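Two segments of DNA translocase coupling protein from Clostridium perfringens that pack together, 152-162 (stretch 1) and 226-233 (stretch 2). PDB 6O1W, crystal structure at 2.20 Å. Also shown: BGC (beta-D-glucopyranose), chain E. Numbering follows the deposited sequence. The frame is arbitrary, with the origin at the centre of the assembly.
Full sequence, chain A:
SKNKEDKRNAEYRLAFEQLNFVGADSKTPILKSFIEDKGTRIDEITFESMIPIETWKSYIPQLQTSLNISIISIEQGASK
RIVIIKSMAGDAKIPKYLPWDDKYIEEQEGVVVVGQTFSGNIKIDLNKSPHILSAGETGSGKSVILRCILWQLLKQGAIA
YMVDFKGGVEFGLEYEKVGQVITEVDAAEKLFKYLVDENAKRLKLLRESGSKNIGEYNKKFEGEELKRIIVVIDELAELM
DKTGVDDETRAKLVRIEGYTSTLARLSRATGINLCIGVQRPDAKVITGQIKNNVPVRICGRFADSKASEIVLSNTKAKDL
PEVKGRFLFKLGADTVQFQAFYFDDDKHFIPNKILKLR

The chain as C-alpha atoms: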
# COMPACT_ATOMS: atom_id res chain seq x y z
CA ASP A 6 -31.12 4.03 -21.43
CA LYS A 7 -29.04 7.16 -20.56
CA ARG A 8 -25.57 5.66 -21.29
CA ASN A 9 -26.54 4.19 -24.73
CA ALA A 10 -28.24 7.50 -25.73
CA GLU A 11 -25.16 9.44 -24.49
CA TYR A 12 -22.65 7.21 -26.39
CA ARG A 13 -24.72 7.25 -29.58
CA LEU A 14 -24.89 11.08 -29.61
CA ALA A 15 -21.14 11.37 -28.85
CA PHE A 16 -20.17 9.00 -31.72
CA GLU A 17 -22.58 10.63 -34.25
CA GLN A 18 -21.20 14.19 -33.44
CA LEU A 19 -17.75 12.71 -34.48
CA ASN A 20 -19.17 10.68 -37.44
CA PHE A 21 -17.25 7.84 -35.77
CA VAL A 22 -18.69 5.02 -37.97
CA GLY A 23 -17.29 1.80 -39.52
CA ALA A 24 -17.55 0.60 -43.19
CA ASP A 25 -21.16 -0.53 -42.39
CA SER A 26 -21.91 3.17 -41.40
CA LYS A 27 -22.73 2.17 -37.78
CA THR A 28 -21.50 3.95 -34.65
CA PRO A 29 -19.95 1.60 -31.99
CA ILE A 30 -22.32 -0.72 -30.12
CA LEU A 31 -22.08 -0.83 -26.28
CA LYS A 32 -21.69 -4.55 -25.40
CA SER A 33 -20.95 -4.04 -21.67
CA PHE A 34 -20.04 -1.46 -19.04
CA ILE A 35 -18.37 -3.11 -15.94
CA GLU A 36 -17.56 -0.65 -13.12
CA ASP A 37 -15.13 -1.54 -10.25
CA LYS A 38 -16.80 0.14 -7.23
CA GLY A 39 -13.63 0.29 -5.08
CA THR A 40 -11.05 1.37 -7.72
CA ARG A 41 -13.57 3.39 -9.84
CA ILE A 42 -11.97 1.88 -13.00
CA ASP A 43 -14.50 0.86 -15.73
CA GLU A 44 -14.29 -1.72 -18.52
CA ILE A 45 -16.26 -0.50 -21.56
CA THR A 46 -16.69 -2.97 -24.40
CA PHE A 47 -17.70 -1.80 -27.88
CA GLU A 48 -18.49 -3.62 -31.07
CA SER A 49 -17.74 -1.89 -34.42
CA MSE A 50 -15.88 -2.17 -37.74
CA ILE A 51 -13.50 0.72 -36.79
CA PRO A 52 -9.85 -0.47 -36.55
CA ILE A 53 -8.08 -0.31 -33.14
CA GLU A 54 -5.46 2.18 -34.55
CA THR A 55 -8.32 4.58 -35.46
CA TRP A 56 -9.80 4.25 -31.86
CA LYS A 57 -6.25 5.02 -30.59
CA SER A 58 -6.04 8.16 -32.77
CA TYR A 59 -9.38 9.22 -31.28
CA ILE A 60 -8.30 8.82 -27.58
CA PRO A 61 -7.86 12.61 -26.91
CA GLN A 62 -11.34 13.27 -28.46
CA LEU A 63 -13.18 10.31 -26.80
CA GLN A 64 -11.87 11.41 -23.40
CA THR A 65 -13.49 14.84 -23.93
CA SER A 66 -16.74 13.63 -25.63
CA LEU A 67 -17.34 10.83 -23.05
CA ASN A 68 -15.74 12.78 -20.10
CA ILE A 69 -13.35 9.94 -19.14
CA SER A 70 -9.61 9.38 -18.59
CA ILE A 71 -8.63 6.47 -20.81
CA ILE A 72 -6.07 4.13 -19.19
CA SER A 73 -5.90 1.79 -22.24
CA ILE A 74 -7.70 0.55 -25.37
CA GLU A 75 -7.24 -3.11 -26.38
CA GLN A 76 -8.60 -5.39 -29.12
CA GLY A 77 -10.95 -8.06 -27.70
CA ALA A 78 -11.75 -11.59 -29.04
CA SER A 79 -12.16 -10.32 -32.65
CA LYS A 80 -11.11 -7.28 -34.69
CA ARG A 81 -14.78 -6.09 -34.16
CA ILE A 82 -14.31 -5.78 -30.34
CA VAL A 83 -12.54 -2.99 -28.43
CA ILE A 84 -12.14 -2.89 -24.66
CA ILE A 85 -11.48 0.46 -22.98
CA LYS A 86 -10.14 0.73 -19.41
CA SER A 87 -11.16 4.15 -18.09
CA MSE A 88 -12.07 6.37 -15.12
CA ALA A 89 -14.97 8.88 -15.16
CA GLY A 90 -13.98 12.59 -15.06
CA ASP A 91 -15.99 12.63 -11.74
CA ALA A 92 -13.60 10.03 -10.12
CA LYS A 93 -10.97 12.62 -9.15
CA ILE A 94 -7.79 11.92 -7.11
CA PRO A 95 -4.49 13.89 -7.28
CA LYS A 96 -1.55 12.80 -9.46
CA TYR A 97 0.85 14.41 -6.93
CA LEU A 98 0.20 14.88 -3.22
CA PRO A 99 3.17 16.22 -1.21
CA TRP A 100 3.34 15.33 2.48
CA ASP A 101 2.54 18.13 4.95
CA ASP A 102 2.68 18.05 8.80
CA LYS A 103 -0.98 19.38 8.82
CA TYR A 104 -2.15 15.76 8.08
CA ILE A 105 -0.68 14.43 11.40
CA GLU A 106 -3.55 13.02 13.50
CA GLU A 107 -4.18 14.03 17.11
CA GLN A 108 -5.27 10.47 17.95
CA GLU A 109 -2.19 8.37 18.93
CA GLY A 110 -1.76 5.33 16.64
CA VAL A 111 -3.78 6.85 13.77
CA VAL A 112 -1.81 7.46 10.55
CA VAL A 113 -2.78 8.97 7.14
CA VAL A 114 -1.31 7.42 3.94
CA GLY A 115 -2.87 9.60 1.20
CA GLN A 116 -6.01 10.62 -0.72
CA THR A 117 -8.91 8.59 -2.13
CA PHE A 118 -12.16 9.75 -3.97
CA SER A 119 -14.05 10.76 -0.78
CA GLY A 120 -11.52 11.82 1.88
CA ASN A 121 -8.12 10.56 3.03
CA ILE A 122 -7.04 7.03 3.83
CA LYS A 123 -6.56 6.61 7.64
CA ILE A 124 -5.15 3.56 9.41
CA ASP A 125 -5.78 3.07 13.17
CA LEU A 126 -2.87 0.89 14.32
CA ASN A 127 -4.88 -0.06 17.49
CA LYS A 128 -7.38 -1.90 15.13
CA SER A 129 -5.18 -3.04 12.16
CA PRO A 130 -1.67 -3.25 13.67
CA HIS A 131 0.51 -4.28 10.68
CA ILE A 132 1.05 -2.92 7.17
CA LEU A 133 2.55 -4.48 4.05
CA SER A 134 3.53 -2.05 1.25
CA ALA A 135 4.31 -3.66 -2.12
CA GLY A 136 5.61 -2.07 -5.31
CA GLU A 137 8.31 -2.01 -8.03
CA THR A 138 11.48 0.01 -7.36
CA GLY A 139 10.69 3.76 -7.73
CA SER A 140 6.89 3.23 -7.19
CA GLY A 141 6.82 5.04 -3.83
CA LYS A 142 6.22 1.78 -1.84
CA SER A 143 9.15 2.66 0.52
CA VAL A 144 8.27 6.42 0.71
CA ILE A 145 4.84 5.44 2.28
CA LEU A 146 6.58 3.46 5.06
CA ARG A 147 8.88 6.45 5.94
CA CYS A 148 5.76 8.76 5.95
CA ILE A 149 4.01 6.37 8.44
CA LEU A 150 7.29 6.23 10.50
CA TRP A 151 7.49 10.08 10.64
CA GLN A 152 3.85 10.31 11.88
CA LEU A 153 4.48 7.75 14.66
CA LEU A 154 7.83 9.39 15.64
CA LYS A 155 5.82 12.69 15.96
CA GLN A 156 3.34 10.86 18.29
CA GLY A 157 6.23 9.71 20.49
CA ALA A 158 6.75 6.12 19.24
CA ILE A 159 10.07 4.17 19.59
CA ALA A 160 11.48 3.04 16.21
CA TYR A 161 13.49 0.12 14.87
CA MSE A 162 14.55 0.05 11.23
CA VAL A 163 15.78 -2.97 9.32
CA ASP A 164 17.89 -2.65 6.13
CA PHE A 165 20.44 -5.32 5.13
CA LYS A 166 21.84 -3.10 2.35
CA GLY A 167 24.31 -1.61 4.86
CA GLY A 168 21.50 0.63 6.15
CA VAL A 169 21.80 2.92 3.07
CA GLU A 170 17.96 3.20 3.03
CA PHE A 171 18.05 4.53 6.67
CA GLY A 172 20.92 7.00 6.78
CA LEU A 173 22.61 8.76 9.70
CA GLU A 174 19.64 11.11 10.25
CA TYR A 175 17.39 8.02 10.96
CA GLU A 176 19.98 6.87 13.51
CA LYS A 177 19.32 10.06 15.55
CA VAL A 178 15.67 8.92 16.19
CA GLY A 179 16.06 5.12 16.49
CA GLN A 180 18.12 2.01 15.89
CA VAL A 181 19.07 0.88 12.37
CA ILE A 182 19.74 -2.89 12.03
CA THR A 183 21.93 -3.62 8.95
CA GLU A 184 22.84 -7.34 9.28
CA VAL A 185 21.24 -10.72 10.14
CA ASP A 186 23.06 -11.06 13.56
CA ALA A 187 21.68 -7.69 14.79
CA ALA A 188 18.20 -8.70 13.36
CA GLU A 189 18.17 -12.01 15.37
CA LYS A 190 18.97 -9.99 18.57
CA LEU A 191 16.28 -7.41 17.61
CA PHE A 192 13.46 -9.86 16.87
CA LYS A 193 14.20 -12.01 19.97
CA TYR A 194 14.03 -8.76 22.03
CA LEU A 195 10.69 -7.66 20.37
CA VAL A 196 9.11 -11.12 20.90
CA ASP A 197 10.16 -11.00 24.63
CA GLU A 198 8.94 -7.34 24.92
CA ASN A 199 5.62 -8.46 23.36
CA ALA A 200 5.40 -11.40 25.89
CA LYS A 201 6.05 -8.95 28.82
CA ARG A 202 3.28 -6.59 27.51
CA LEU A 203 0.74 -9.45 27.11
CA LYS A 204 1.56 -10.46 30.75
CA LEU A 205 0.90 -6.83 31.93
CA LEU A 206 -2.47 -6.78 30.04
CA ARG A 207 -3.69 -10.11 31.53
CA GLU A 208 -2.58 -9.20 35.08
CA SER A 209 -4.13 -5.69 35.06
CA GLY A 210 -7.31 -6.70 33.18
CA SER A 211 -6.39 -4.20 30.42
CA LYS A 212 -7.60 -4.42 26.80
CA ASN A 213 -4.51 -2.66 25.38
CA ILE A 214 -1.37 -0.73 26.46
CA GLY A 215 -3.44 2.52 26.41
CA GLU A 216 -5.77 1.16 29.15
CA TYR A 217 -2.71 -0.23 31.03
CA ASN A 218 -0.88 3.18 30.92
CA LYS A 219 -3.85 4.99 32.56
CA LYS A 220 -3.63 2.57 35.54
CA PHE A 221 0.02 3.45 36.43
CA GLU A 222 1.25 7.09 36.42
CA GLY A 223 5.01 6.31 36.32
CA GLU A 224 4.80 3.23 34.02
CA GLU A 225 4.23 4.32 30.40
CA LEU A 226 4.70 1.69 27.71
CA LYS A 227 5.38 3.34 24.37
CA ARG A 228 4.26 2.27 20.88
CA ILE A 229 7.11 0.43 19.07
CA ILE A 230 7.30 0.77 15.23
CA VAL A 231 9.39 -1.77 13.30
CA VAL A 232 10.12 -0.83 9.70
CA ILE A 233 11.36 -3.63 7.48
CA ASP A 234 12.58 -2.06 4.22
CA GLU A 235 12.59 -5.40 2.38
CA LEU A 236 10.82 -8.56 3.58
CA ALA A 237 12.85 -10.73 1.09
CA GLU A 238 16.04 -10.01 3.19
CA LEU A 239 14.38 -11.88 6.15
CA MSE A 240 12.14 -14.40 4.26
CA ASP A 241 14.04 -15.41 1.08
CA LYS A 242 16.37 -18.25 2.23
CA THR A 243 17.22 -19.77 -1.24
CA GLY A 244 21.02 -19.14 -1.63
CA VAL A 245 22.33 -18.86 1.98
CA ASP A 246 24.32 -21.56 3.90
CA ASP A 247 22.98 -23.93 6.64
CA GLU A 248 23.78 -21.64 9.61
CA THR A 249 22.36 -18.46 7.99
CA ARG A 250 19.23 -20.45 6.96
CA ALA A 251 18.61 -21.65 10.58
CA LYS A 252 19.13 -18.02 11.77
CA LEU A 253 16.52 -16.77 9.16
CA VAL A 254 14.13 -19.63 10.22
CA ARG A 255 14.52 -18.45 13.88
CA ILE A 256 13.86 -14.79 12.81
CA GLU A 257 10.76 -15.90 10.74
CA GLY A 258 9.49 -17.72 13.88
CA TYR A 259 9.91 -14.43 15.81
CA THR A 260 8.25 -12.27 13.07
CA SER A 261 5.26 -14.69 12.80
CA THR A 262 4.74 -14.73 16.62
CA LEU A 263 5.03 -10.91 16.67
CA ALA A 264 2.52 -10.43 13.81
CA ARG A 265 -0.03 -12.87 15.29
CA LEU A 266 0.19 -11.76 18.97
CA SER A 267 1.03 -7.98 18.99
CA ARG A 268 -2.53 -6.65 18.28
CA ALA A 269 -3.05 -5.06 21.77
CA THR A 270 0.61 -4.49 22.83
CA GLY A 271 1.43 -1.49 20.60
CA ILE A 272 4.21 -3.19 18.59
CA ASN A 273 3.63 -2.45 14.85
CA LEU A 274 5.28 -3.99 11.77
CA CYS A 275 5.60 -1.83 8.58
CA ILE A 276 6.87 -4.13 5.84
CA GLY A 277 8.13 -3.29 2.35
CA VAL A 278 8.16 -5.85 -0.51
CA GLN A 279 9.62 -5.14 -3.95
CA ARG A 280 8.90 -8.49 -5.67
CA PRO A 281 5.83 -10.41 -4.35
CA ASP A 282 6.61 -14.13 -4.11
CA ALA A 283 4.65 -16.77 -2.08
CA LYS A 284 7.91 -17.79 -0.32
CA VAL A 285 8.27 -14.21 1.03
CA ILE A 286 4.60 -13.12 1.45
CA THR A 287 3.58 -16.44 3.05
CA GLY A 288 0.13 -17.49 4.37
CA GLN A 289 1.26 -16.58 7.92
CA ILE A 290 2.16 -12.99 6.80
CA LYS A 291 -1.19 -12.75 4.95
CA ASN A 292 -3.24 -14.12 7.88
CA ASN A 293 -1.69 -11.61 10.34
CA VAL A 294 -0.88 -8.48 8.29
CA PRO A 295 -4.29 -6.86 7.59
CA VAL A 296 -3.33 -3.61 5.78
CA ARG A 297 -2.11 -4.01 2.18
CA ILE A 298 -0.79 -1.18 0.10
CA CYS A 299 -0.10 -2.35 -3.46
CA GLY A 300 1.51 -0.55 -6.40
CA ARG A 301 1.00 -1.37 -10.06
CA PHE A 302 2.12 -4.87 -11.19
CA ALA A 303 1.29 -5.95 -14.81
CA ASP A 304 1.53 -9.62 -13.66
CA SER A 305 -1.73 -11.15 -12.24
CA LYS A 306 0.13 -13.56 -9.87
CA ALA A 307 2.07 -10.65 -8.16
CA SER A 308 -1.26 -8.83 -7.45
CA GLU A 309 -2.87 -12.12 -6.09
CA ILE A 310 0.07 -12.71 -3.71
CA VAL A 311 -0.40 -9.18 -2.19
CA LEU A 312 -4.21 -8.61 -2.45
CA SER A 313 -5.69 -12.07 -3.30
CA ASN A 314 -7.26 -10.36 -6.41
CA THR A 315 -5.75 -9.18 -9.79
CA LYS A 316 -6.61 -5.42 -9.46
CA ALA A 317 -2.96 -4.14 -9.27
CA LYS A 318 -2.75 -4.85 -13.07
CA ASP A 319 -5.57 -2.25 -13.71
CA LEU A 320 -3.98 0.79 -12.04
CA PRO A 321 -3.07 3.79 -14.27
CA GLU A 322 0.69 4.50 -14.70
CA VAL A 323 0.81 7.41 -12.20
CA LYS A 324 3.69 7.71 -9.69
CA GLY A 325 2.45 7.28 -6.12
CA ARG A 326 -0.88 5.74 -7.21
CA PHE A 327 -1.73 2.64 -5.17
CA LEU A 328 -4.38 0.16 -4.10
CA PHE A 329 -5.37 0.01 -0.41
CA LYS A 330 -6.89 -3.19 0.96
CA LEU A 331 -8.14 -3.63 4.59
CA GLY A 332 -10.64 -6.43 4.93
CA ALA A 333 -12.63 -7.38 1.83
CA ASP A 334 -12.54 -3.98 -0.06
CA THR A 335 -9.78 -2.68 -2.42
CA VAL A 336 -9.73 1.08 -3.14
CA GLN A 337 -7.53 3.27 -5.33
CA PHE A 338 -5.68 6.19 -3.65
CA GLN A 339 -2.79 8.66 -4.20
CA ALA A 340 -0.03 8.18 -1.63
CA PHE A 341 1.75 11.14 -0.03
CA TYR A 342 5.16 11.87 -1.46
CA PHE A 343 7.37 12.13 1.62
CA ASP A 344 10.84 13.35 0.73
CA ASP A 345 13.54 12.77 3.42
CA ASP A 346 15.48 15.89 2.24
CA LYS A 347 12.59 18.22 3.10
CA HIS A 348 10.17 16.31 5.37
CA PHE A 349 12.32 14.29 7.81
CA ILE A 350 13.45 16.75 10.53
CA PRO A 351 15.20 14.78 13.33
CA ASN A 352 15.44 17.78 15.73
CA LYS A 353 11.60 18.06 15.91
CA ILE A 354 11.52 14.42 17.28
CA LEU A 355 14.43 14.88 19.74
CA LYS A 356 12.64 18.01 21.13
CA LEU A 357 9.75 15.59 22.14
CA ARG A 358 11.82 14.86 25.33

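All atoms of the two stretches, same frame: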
# COMPACT_ATOMS: atom_id res chain seq x y z
N GLN A 152 5.09 10.07 11.14
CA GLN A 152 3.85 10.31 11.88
C GLN A 152 3.91 9.71 13.28
O GLN A 152 3.65 10.43 14.25
CB GLN A 152 2.63 9.79 11.09
CG GLN A 152 2.39 10.61 9.82
CD GLN A 152 1.25 10.11 8.97
OE1 GLN A 152 1.42 9.66 7.83
NE2 GLN A 152 0.08 10.18 9.49
N LEU A 153 4.34 8.44 13.38
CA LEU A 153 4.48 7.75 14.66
C LEU A 153 5.60 8.32 15.52
O LEU A 153 5.43 8.40 16.73
CB LEU A 153 4.62 6.25 14.47
CG LEU A 153 3.39 5.61 13.83
CD1 LEU A 153 3.66 4.16 13.47
CD2 LEU A 153 2.14 5.81 14.71
N LEU A 154 6.73 8.74 14.90
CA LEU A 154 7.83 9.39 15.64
C LEU A 154 7.34 10.71 16.25
O LEU A 154 7.74 11.07 17.36
CB LEU A 154 9.03 9.67 14.69
CG LEU A 154 9.88 8.46 14.28
CD1 LEU A 154 10.95 8.87 13.33
CD2 LEU A 154 10.51 7.77 15.50
N LYS A 155 6.45 11.43 15.53
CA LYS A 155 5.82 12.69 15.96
C LYS A 155 4.80 12.45 17.05
O LYS A 155 4.47 13.38 17.76
CB LYS A 155 5.14 13.42 14.76
CG LYS A 155 6.10 14.11 13.81
CD LYS A 155 6.58 15.45 14.36
CE LYS A 155 5.69 16.61 14.02
NZ LYS A 155 5.88 17.73 14.97
N GLN A 156 4.29 11.20 17.20
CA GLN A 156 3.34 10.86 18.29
C GLN A 156 4.08 10.25 19.46
O GLN A 156 3.44 9.83 20.41
CB GLN A 156 2.21 9.94 17.82
CG GLN A 156 1.37 10.57 16.72
CD GLN A 156 0.38 9.63 16.10
OE1 GLN A 156 0.30 8.45 16.43
NE2 GLN A 156 -0.43 10.15 15.20
N GLY A 157 5.41 10.22 19.39
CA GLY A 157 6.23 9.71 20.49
C GLY A 157 6.61 8.24 20.45
O GLY A 157 7.12 7.72 21.44
N ALA A 158 6.39 7.55 19.31
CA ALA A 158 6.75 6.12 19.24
C ALA A 158 8.27 5.91 19.22
O ALA A 158 9.02 6.83 18.85
CB ALA A 158 6.15 5.49 17.99
N ILE A 159 8.70 4.70 19.63
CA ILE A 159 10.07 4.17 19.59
C ILE A 159 10.16 3.50 18.21
O ILE A 159 9.25 2.77 17.83
CB ILE A 159 10.33 3.10 20.73
CG1 ILE A 159 10.31 3.76 22.11
CG2 ILE A 159 11.66 2.35 20.52
CD1 ILE A 159 10.09 2.76 23.29
N ALA A 160 11.31 3.63 17.53
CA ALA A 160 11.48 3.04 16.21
C ALA A 160 12.66 2.13 16.05
O ALA A 160 13.73 2.40 16.57
CB ALA A 160 11.54 4.15 15.17
N TYR A 161 12.46 1.08 15.24
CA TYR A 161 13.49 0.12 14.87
C TYR A 161 13.41 -0.02 13.36
O TYR A 161 12.32 -0.18 12.80
CB TYR A 161 13.31 -1.23 15.56
CG TYR A 161 13.55 -1.15 17.05
CD1 TYR A 161 14.84 -1.09 17.57
CD2 TYR A 161 12.48 -1.16 17.94
CE1 TYR A 161 15.05 -1.06 18.95
CE2 TYR A 161 12.68 -1.05 19.31
CZ TYR A 161 13.97 -1.00 19.81
OH TYR A 161 14.14 -0.88 21.16
N MSE A 162 14.55 0.10 12.69
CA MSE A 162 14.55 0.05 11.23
C MSE A 162 15.48 -1.01 10.76
O MSE A 162 16.60 -1.12 11.27
CB MSE A 162 14.89 1.43 10.66
CG MSE A 162 13.82 2.47 10.93
SE MSE A 162 14.59 4.22 11.33
CE MSE A 162 15.26 3.95 13.11
N LEU A 226 4.20 2.52 28.80
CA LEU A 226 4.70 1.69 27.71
C LEU A 226 4.48 2.51 26.45
O LEU A 226 3.44 3.13 26.28
CB LEU A 226 3.92 0.36 27.61
CG LEU A 226 3.97 -0.58 28.80
CD1 LEU A 226 2.96 -1.72 28.62
CD2 LEU A 226 5.35 -1.14 28.99
N LYS A 227 5.47 2.56 25.60
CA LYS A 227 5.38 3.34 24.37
C LYS A 227 5.14 2.43 23.18
O LYS A 227 5.63 1.29 23.16
CB LYS A 227 6.69 4.10 24.15
CG LYS A 227 7.02 5.14 25.24
CD LYS A 227 8.17 6.04 24.78
CE LYS A 227 8.59 7.05 25.81
NZ LYS A 227 7.64 8.20 25.90
N ARG A 228 4.43 2.96 22.16
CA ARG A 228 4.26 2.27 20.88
C ARG A 228 5.65 2.01 20.28
O ARG A 228 6.50 2.90 20.31
CB ARG A 228 3.43 3.12 19.90
CG ARG A 228 3.22 2.42 18.54
CD ARG A 228 2.18 3.08 17.63
NE ARG A 228 0.93 3.32 18.36
CZ ARG A 228 0.00 2.41 18.60
NH1 ARG A 228 0.13 1.17 18.14
NH2 ARG A 228 -1.05 2.72 19.34
N ILE A 229 5.88 0.80 19.78
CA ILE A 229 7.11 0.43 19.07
C ILE A 229 6.77 0.23 17.57
O ILE A 229 5.90 -0.57 17.24
CB ILE A 229 7.78 -0.84 19.67
CG1 ILE A 229 8.28 -0.59 21.12
CG2 ILE A 229 8.94 -1.28 18.76
CD1 ILE A 229 8.59 -1.88 21.94
N ILE A 230 7.47 0.95 16.67
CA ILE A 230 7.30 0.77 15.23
C ILE A 230 8.54 0.09 14.65
O ILE A 230 9.67 0.49 14.94
CB ILE A 230 6.85 2.04 14.46
CG1 ILE A 230 6.62 1.71 12.93
CG2 ILE A 230 7.79 3.25 14.71
CD1 ILE A 230 6.46 2.86 11.97
N VAL A 231 8.33 -0.98 13.91
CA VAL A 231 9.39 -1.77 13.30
C VAL A 231 9.23 -1.65 11.79
O VAL A 231 8.23 -2.10 11.25
CB VAL A 231 9.36 -3.25 13.77
CG1 VAL A 231 10.58 -4.02 13.26
CG2 VAL A 231 9.22 -3.36 15.29
N VAL A 232 10.19 -1.04 11.14
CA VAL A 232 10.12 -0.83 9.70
C VAL A 232 11.07 -1.79 9.04
O VAL A 232 12.26 -1.76 9.33
CB VAL A 232 10.40 0.65 9.29
CG1 VAL A 232 10.19 0.86 7.78
CG2 VAL A 232 9.55 1.62 10.09
N ILE A 233 10.54 -2.66 8.19
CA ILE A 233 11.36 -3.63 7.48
C ILE A 233 11.33 -3.14 6.04
O ILE A 233 10.29 -3.21 5.37
CB ILE A 233 10.77 -5.07 7.67
CG1 ILE A 233 10.83 -5.49 9.18
CG2 ILE A 233 11.44 -6.09 6.75
CD1 ILE A 233 9.95 -6.68 9.55
C2 BGC E . 16.92 -2.33 23.59
C3 BGC E . 17.73 -3.50 24.12
C4 BGC E . 17.74 -4.64 23.10
C5 BGC E . 18.23 -4.13 21.75
C6 BGC E . 18.13 -5.17 20.66
C1 BGC E . 17.48 -1.90 22.23
O1 BGC E . 16.75 -0.83 21.73
O2 BGC E . 16.95 -1.25 24.51
O3 BGC E . 17.20 -3.94 25.36
O4 BGC E . 18.57 -5.70 23.54
O5 BGC E . 17.44 -3.01 21.33
O6 BGC E . 18.55 -4.64 19.41
O HOH W 1 5.55 8.39 24.02

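Strands 159-162 and 229-233 lie side by side as parallel neighbours in a sheet, their axes inclined by 16°. The backbone ladder fixes the register: Ile159 N donates to Arg228 O (2.9 Å) and Ile230 N to Ile159 O (2.8 Å), then Tyr161 N to Ile230 O (2.9 Å) and Val232 N to Tyr161 O (2.8 Å). Residues paired across the ladder therefore point their side chains to the same face.

On the face carrying Ala160 and Ile230, small residues make room for a large one. The methyl groups of Ala158 and Ala160 leave a shallow hollow, and Ile230 CG2 occupies it, 4.3 Å from Ala158 CB and 3.9 Å from Ala160 CB. The helix before the turn covers the same isoleucine: Leu153 CD1 meets Ile230 CD1 at 3.4 Å, a tight contact, while Leu153 CD2 lies 4.0 Å from Arg228 CD. Ile230 accordingly has more area covered than any other residue here.

On the other face, Ile229 packs against the side of a pair formed by Ile159 and Tyr161, which touch each other (Ile159 CG2 to Tyr161 CE2, 3.7 Å). Its CG1 lies 4.2 Å from Ile159 CB, and its CG2 touches the edge of the tyrosine ring, 3.6 Å from Tyr161 CD2. At the open end, Ile159 CD1 rests 3.8 Å from Lys227 CB, and a water bridges Lys227 NZ (2.8 Å) and Gly157 O (3.1 Å).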